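Hypothetical methylmalonyl-CoA decarboxylase alpha subunit (Sulfolobus tokodaii, PDB 1X0U) is a putative carboxyl transferase subunit of the ClpP/crotonase clan that assembles from six chains. Local coordinates at residues 167-172 and 241-246; 187-192 and 234-239. All blocks are in the same frame, centred on the assembly; numbering follows the deposited sequence.

Contact 1: residues 167-172 and 241-246; sequences ITIMAG and EAINLT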
loop_
_atom_site.group_PDB
_atom_site.type_symbol
_atom_site.label_atom_id
_atom_site.label_comp_id
_atom_site.label_asym_id
_atom_site.label_seq_id
_atom_site.Cartn_x
_atom_site.Cartn_y
_atom_site.Cartn_z
ATOM N N ILE A 167 16.360 -6.300 -25.047
ATOM C CA ILE A 167 17.148 -7.101 -25.984
ATOM C C ILE A 167 18.109 -6.222 -26.792
ATOM O O ILE A 167 17.732 -5.170 -27.285
ATOM C CB ILE A 167 16.224 -7.842 -26.969
ATOM C CG1 ILE A 167 15.255 -8.736 -26.197
ATOM C CG2 ILE A 167 17.043 -8.671 -27.924
ATOM C CD1 ILE A 167 14.118 -9.299 -27.043
ATOM N N THR A 168 19.356 -6.654 -26.925
ATOM C CA THR A 168 20.316 -5.876 -27.696
ATOM C C THR A 168 20.808 -6.684 -28.889
ATOM O O THR A 168 21.115 -7.866 -28.756
ATOM C CB THR A 168 21.573 -5.506 -26.882
ATOM O OG1 THR A 168 22.408 -6.660 -26.753
ATOM C CG2 THR A 168 21.211 -5.004 -25.511
ATOM N N ILE A 169 20.856 -6.058 -30.058
ATOM C CA ILE A 169 21.400 -6.730 -31.233
ATOM C C ILE A 169 22.747 -6.058 -31.381
ATOM O O ILE A 169 22.818 -4.853 -31.647
ATOM C CB ILE A 169 20.582 -6.474 -32.520
ATOM C CG1 ILE A 169 19.190 -7.093 -32.397
ATOM C CG2 ILE A 169 21.302 -7.076 -33.730
ATOM C CD1 ILE A 169 18.354 -6.888 -33.638
ATOM N N MET A 170 23.811 -6.811 -31.143
ATOM C CA MET A 170 25.150 -6.269 -31.288
ATOM C C MET A 170 25.505 -6.431 -32.765
ATOM O O MET A 170 25.878 -7.518 -33.204
ATOM C CB MET A 170 26.144 -7.040 -30.408
ATOM C CG MET A 170 27.601 -6.608 -30.585
ATOM S SD MET A 170 27.777 -4.816 -30.539
ATOM C CE MET A 170 26.971 -4.493 -28.904
ATOM N N ALA A 171 25.352 -5.360 -33.536
ATOM C CA ALA A 171 25.649 -5.418 -34.965
ATOM C C ALA A 171 26.745 -4.426 -35.347
ATOM O O ALA A 171 26.674 -3.779 -36.397
ATOM C CB ALA A 171 24.369 -5.147 -35.775
ATOM N N GLY A 172 27.764 -4.327 -34.494
ATOM C CA GLY A 172 28.863 -3.409 -34.739
ATOM C C GLY A 172 30.139 -3.767 -33.994
ATOM O O GLY A 172 30.220 -4.840 -33.401
ATOM N N GLU A 241 18.828 -12.518 -39.747
ATOM C CA GLU A 241 18.595 -13.574 -38.763
ATOM C C GLU A 241 18.518 -12.979 -37.353
ATOM O O GLU A 241 17.704 -13.398 -36.536
ATOM C CB GLU A 241 19.695 -14.646 -38.846
ATOM C CG GLU A 241 19.532 -15.628 -40.028
ATOM C CD GLU A 241 20.673 -16.650 -40.163
ATOM O OE1 GLU A 241 20.566 -17.539 -41.034
ATOM O OE2 GLU A 241 21.672 -16.572 -39.413
ATOM N N ALA A 242 19.359 -11.993 -37.072
ATOM C CA ALA A 242 19.346 -11.343 -35.769
ATOM C C ALA A 242 17.968 -10.745 -35.501
ATOM O O ALA A 242 17.418 -10.926 -34.417
ATOM C CB ALA A 242 20.407 -10.244 -35.711
ATOM N N ILE A 243 17.395 -10.052 -36.482
ATOM C CA ILE A 243 16.092 -9.451 -36.247
ATOM C C ILE A 243 14.940 -10.462 -36.286
ATOM O O ILE A 243 13.926 -10.255 -35.624
ATOM C CB ILE A 243 15.819 -8.225 -37.195
ATOM C CG1 ILE A 243 14.835 -8.579 -38.299
ATOM C CG2 ILE A 243 17.115 -7.691 -37.751
ATOM C CD1 ILE A 243 13.384 -8.381 -37.892
ATOM N N ASN A 244 15.072 -11.542 -37.048
ATOM C CA ASN A 244 14.004 -12.545 -37.054
ATOM C C ASN A 244 14.042 -13.207 -35.688
ATOM O O ASN A 244 13.012 -13.545 -35.126
ATOM C CB ASN A 244 14.217 -13.627 -38.119
ATOM C CG ASN A 244 13.780 -13.189 -39.493
ATOM O OD1 ASN A 244 12.944 -12.298 -39.640
ATOM N ND2 ASN A 244 14.329 -13.829 -40.512
ATOM N N LEU A 245 15.249 -13.382 -35.164
ATOM C CA LEU A 245 15.429 -14.003 -33.866
ATOM C C LEU A 245 14.811 -13.094 -32.797
ATOM O O LEU A 245 14.090 -13.575 -31.926
ATOM C CB LEU A 245 16.924 -14.220 -33.594
ATOM C CG LEU A 245 17.453 -15.214 -32.546
ATOM C CD1 LEU A 245 18.321 -14.471 -31.560
ATOM C CD2 LEU A 245 16.326 -15.934 -31.834
ATOM N N THR A 246 15.070 -11.784 -32.867
ATOM C CA THR A 246 14.502 -10.882 -31.868
ATOM C C THR A 246 12.976 -10.952 -31.905
ATOM O O THR A 246 12.327 -10.943 -30.853
ATOM C CB THR A 246 14.925 -9.405 -32.057
ATOM O OG1 THR A 246 14.265 -8.867 -33.206
ATOM C CG2 THR A 246 16.426 -9.281 -32.224
#

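Contact 2: residues 187-192 and 234-239; sequences FIIMIK and FMVDSE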
loop_
_atom_site.group_PDB
_atom_site.type_symbol
_atom_site.label_atom_id
_atom_site.label_comp_id
_atom_site.label_asym_id
_atom_site.label_seq_id
_atom_site.Cartn_x
_atom_site.Cartn_y
_atom_site.Cartn_z
ATOM N N PHE A 187 19.136 -9.992 -22.935
ATOM C CA PHE A 187 19.676 -10.881 -23.959
ATOM C C PHE A 187 20.514 -10.121 -24.968
ATOM O O PHE A 187 20.142 -9.027 -25.399
ATOM C CB PHE A 187 18.544 -11.576 -24.738
ATOM C CG PHE A 187 17.632 -12.416 -23.887
ATOM C CD1 PHE A 187 17.983 -13.716 -23.534
ATOM C CD2 PHE A 187 16.434 -11.894 -23.414
ATOM C CE1 PHE A 187 17.152 -14.480 -22.719
ATOM C CE2 PHE A 187 15.599 -12.654 -22.600
ATOM C CZ PHE A 187 15.963 -13.946 -22.254
ATOM N N ILE A 188 21.644 -10.709 -25.342
ATOM C CA ILE A 188 22.499 -10.120 -26.345
ATOM C C ILE A 188 22.545 -11.059 -27.553
ATOM O O ILE A 188 23.016 -12.190 -27.457
ATOM C CB ILE A 188 23.944 -9.892 -25.840
ATOM C CG1 ILE A 188 23.979 -8.788 -24.776
ATOM C CG2 ILE A 188 24.833 -9.473 -27.003
ATOM C CD1 ILE A 188 25.384 -8.504 -24.255
ATOM N N ILE A 189 22.014 -10.583 -28.674
ATOM C CA ILE A 189 22.022 -11.326 -29.925
ATOM C C ILE A 189 23.110 -10.651 -30.758
ATOM O O ILE A 189 23.038 -9.455 -31.038
ATOM C CB ILE A 189 20.686 -11.206 -30.649
ATOM C CG1 ILE A 189 19.582 -11.823 -29.781
ATOM C CG2 ILE A 189 20.785 -11.870 -32.020
ATOM C CD1 ILE A 189 18.178 -11.481 -30.229
ATOM N N MET A 190 24.120 -11.420 -31.138
ATOM C CA MET A 190 25.239 -10.889 -31.891
ATOM C C MET A 190 25.484 -11.655 -33.181
ATOM O O MET A 190 25.298 -12.871 -33.233
ATOM C CB MET A 190 26.493 -10.940 -31.017
ATOM C CG MET A 190 27.720 -10.310 -31.636
ATOM S SD MET A 190 29.004 -10.145 -30.404
ATOM C CE MET A 190 30.406 -9.724 -31.417
ATOM N N ILE A 191 25.904 -10.935 -34.215
ATOM C CA ILE A 191 26.199 -11.537 -35.513
ATOM C C ILE A 191 27.688 -11.862 -35.568
ATOM O O ILE A 191 28.511 -11.084 -35.097
ATOM C CB ILE A 191 25.873 -10.570 -36.677
ATOM C CG1 ILE A 191 24.392 -10.179 -36.644
ATOM C CG2 ILE A 191 26.205 -11.231 -38.020
ATOM C CD1 ILE A 191 24.054 -9.112 -35.646
ATOM N N LYS A 192 28.046 -13.019 -36.113
ATOM C CA LYS A 192 29.463 -13.337 -36.197
ATOM C C LYS A 192 29.992 -12.865 -37.536
ATOM O O LYS A 192 29.329 -12.996 -38.556
ATOM C CB LYS A 192 29.743 -14.841 -35.985
ATOM C CG LYS A 192 28.696 -15.821 -36.492
ATOM C CD LYS A 192 28.926 -17.195 -35.838
ATOM C CE LYS A 192 27.804 -18.200 -36.128
ATOM N NZ LYS A 192 28.039 -18.987 -37.376
ATOM N N PHE A 234 22.827 -15.262 -27.869
ATOM C CA PHE A 234 22.509 -15.876 -29.154
ATOM C C PHE A 234 23.513 -15.408 -30.184
ATOM O O PHE A 234 23.761 -14.196 -30.314
ATOM C CB PHE A 234 21.132 -15.468 -29.669
ATOM C CG PHE A 234 20.012 -15.777 -28.745
ATOM C CD1 PHE A 234 19.484 -14.790 -27.916
ATOM C CD2 PHE A 234 19.447 -17.042 -28.725
ATOM C CE1 PHE A 234 18.404 -15.054 -27.085
ATOM C CE2 PHE A 234 18.373 -17.317 -27.897
ATOM C CZ PHE A 234 17.845 -16.325 -27.076
ATOM N N MET A 235 24.090 -16.362 -30.909
ATOM C CA MET A 235 25.039 -16.038 -31.965
ATOM C C MET A 235 24.373 -16.392 -33.278
ATOM O O MET A 235 23.820 -17.475 -33.423
ATOM C CB MET A 235 26.332 -16.831 -31.810
ATOM C CG MET A 235 27.308 -16.585 -32.940
ATOM S SD MET A 235 28.950 -17.196 -32.539
ATOM C CE MET A 235 28.660 -18.985 -32.591
ATOM N N VAL A 236 24.424 -15.476 -34.235
ATOM C CA VAL A 236 23.788 -15.698 -35.521
ATOM C C VAL A 236 24.695 -15.328 -36.698
ATOM O O VAL A 236 25.700 -14.639 -36.533
ATOM C CB VAL A 236 22.468 -14.902 -35.590
ATOM C CG1 VAL A 236 22.750 -13.412 -35.521
ATOM C CG2 VAL A 236 21.731 -15.248 -36.829
ATOM N N ASP A 237 24.325 -15.785 -37.889
ATOM C CA ASP A 237 25.105 -15.545 -39.098
ATOM C C ASP A 237 24.840 -14.228 -39.802
ATOM O O ASP A 237 25.723 -13.701 -40.481
ATOM C CB ASP A 237 24.870 -16.678 -40.088
ATOM C CG ASP A 237 25.390 -17.995 -39.583
ATOM O OD1 ASP A 237 24.789 -19.038 -39.917
ATOM O OD2 ASP A 237 26.408 -17.984 -38.859
ATOM N N SER A 238 23.634 -13.691 -39.663
ATOM C CA SER A 238 23.337 -12.443 -40.338
ATOM C C SER A 238 22.444 -11.500 -39.550
ATOM O O SER A 238 21.893 -11.845 -38.505
ATOM C CB SER A 238 22.690 -12.728 -41.687
ATOM O OG SER A 238 21.348 -13.122 -41.506
ATOM N N GLU A 239 22.305 -10.292 -40.077
ATOM C CA GLU A 239 21.483 -9.282 -39.457
ATOM C C GLU A 239 20.010 -9.602 -39.636
ATOM O O GLU A 239 19.206 -9.359 -38.727
ATOM C CB GLU A 239 21.849 -7.918 -40.036
ATOM C CG GLU A 239 23.157 -7.413 -39.459
ATOM C CD GLU A 239 23.639 -6.132 -40.093
ATOM O OE1 GLU A 239 22.798 -5.366 -40.606
ATOM O OE2 GLU A 239 24.861 -5.891 -40.059
#

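Contact 1: residues 167-172 and 241-246
Ile169 of strand 166-170 reaches the sheet-facing side of helix 239-252 and carries most of this purely apolar contact, touching Ala242, Ile243 and Thr246. Its two branches share the work. CG2, anti to the backbone N, meets the methyl CB of Ala242 at 3.8 Å. CG1 sits beside the backbone N (chi1 -66°), anti to the carbonyl carbon, and this longer branch goes to the next helical turn: CD1 lies 3.4 Å from CG2 of Thr246, tighter than usual for two carbons, and the two side chains cross at about a right angle. CD1 also lies 4.4 Å from CG2 of Ile243, a looser touch. Two residues earlier on the strand, Ile167 CG2 makes a distant contact of 4.4 Å with Thr246 CG2.

The polar side of Thr246 is settled within the helix. OG1 donates to Ile243 O at 2.8 Å from a position 28° off the carbonyl plane, and the methyl CG2 faces the strand. On the helix side, Ile243 and Thr246 also pack on Leu49 of helix 42-49.

The axes of residues 167-170 and 241-246 run nearly antiparallel (171°) and come within 9.6 Å. This is helix-on-sheet packing in the alpha/beta core of a crotonase-like carboxyl transferase domain.

Contact 2: residues 187-192 and 234-239
Lys192 and Asp237 form a salt bridge just past the ends of two neighbouring parallel beta strands, 187-191 and 234-236, in the crotonase-like sheet. NZ to OD2 is modelled at 2.4 Å, too short to be taken literally; the two side chains lie side by side, pointing the same way.

Four backbone hydrogen bonds join the strands in the alternating pattern of a parallel pair. Phe234 N donates to Ile188 O, and Phe234 O accepts from Met190 N at 2.9 Å; further on, Val236 N donates to Met190 O and Val236 O accepts from Lys192 N. Weaker CA-H...O contacts, such as Ile191 CA to Val236 O, run between them.

Ile189, Ile191, Phe234 and Val236 share one face of the sheet, which helix 239-252 covers. There the Phe234 ring takes Ile189 CG1 at 3.5 Å from its CD1, and CE1 meets Phe187 CD1 at 3.8 Å, the two rings being set obliquely. Ile191 CG1 touches Val236 CG1 at 3.8 Å and Ser238 O at 3.5 Å.

Met235, on the other face, crosses the Lys192 chain at about a right angle. Its SD sits 3.3 Å from Lys192 CD.

Contacts 1 and 2 lie about 6 Å apart, centre to centre. Both involve one mixed sheet, in which strands 166-170, 187-191 and 234-236 are successive parallel neighbours. Along the chain the order is 167-172, 187-192, 234-239, 241-246, which places both segments of contact 2 between those of contact 1. Strand 234-236, outermost within this chain, runs almost directly into helix 239-252, which turns back over the sheet. Contact 2 thus adds the last strand edge to edge, while contact 1 packs the following helix across the sheet face onto strand 166-170. Leu245 and Thr246 also pack on Ile189, whose backbone probably bonds to Thr168 and Met170. Together the contacts join this strand-helix unit to the domain's sheet.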